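Flavin-dependent monooxygenase, oxygenase subunit HsaA (Rhodococcus sp., PDB 2RFQ) hydroxylates the phenolic ring of the secosteroid 3-HSA to the catechol 3,4-DHSA during cholesterol catabolism, using reduced FMN and molecular oxygen. Local coordinates at residues A[214-218]-A[219-223]. Numbering follows the deposited sequence. Where two conformers were deposited one is given.
Sequences SNLTA and PGLER
Leu-221 folds back on Ala-218 and Leu-216 through a type I β-turn, Ala-218 to Leu-221, just after the Schellman motif that ends helix 210-214. At that motif Leu-216 takes a positive phi, and the chain then runs through Ala-218 into helical backbone angles over residues 219-223. From the helix end onward it follows the loop that leads to the long helix 233-266.

Pro-219 takes the second position of the turn, its ring lying next to Ala-218 across the shared peptide bond, with CD 3.7 Å from Ala-218 CB. Its nitrogen carries no hydrogen, so the carbonyl of Thr-217, with O 3.3 Å from Pro-219 N, gains no bond there. The hydroxyl of Thr-217 is bonded to Ala-212 O, a tie back to helix 210-214. Gly-220, without a side chain, places its N 3.2 Å from Ala-218 O at an angle too poor for a bond, while its backbone pairs with Leu-98.

Leu-221 closes the turn: its N donates to Ala-218 O at 3.3 Å. The bond is fairly straight at 157°. Its donor, however, stands 48° out of the carbonyl plane. One residue on, a weak bond from Glu-222 N to Pro-219 O repeats the i+3 pattern. The side chain of Leu-221 points back toward residues 214-218, its CB 3.5 Å from Ala-218 O, which is therefore approached by the backbone N-H and the aliphatic stem of the same residue. In this acyl-CoA dehydrogenase-like fold the partly buried turn packs against Leu-208 of strand 207-209, through Ala-218 and Pro-219, and against the loop at Leu-98, through Ala-218 and Leu-221; Tyr-229 also touches Leu-221.

With CG anti to its own carbonyl carbon (chi1 -65°), Leu-221 extends CD1 to the Schellman residue, meeting Leu-216 CD2 at 4.3 Å and approaching Leu-216 O to 3.6 Å.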
loop_
_atom_site.group_PDB
_atom_site.type_symbol
_atom_site.label_atom_id
_atom_site.label_comp_id
_atom_site.label_asym_id
_atom_site.label_seq_id
_atom_site.Cartn_x
_atom_site.Cartn_y
_atom_site.Cartn_z
ATOM N N SER A 214 16.466 30.425 -15.342
ATOM C CA SER A 214 15.027 30.256 -15.555
ATOM C C SER A 214 14.469 31.310 -16.512
ATOM O O SER A 214 13.490 31.069 -17.218
ATOM C CB SER A 214 14.287 30.285 -14.219
ATOM O OG SER A 214 14.812 29.305 -13.348
ATOM N N ASN A 215 15.111 32.481 -16.536
ATOM C CA ASN A 215 14.732 33.579 -17.440
ATOM C C ASN A 215 15.271 33.417 -18.866
ATOM O O ASN A 215 15.071 34.296 -19.711
ATOM C CB ASN A 215 15.226 34.926 -16.883
ATOM C CG ASN A 215 14.388 35.432 -15.713
ATOM O OD1 ASN A 215 13.277 34.955 -15.462
ATOM N ND2 ASN A 215 14.929 36.404 -14.985
ATOM N N LEU A 216 15.974 32.310 -19.120
ATOM C CA LEU A 216 16.668 32.096 -20.399
ATOM C C LEU A 216 17.643 33.218 -20.755
ATOM O O LEU A 216 17.923 33.481 -21.942
ATOM C CB LEU A 216 15.672 31.811 -21.538
ATOM C CG LEU A 216 14.878 30.511 -21.361
ATOM C CD1 LEU A 216 13.550 30.521 -22.124
ATOM C CD2 LEU A 216 15.733 29.295 -21.753
ATOM N N THR A 217 18.182 33.865 -19.722
ATOM C CA THR A 217 19.205 34.887 -19.893
ATOM C C THR A 217 20.610 34.458 -19.427
ATOM O O THR A 217 21.512 35.297 -19.393
ATOM C CB THR A 217 18.850 36.236 -19.202
ATOM O OG1 THR A 217 18.773 36.065 -17.779
ATOM C CG2 THR A 217 17.537 36.810 -19.743
ATOM N N ALA A 218 20.805 33.177 -19.107
ATOM C CA ALA A 218 22.147 32.716 -18.721
ATOM C C ALA A 218 23.107 33.055 -19.855
ATOM O O ALA A 218 22.757 32.856 -21.028
ATOM C CB ALA A 218 22.166 31.215 -18.421
ATOM N N PRO A 219 24.297 33.599 -19.521
ATOM C CA PRO A 219 25.193 34.116 -20.563
ATOM C C PRO A 219 25.755 33.060 -21.516
ATOM O O PRO A 219 26.118 33.399 -22.650
ATOM C CB PRO A 219 26.336 34.781 -19.765
ATOM C CG PRO A 219 26.299 34.145 -18.433
ATOM C CD PRO A 219 24.849 33.814 -18.172
ATOM N N GLY A 220 25.831 31.804 -21.062
ATOM C CA GLY A 220 26.375 30.703 -21.894
ATOM C C GLY A 220 25.499 30.356 -23.083
ATOM O O GLY A 220 25.968 29.729 -24.043
ATOM N N LEU A 221 24.226 30.742 -23.016
ATOM C CA LEU A 221 23.267 30.449 -24.088
ATOM C C LEU A 221 23.591 31.199 -25.372
ATOM O O LEU A 221 23.107 30.835 -26.443
ATOM C CB LEU A 221 21.840 30.798 -23.660
ATOM C CG LEU A 221 21.247 29.984 -22.508
ATOM C CD1 LEU A 221 19.863 30.518 -22.225
ATOM C CD2 LEU A 221 21.213 28.493 -22.837
ATOM N N GLU A 222 24.399 32.251 -25.270
ATOM C CA GLU A 222 24.698 33.069 -26.454
ATOM C C GLU A 222 25.462 32.235 -27.483
ATOM O O GLU A 222 25.123 32.221 -28.671
ATOM C CB GLU A 222 25.493 34.320 -26.066
ATOM C CG GLU A 222 25.801 35.215 -27.257
ATOM C CD GLU A 222 26.694 36.419 -26.911
ATOM O OE1 GLU A 222 27.192 36.516 -25.760
ATOM O OE2 GLU A 222 26.918 37.254 -27.815
ATOM N N ARG A 223 26.471 31.511 -27.007
ATOM C CA ARG A 223 27.268 30.645 -27.874
ATOM C C ARG A 223 26.812 29.186 -27.832
ATOM O O ARG A 223 26.944 28.472 -28.817
ATOM C CB ARG A 223 28.762 30.785 -27.542
ATOM C CG ARG A 223 29.305 32.181 -27.847
ATOM C CD ARG A 223 30.829 32.252 -27.839
ATOM N NE ARG A 223 31.429 31.034 -28.391
ATOM C CZ ARG A 223 32.699 30.913 -28.763
ATOM N NH1 ARG A 223 33.529 31.949 -28.655
ATOM N NH2 ARG A 223 33.134 29.756 -29.257
#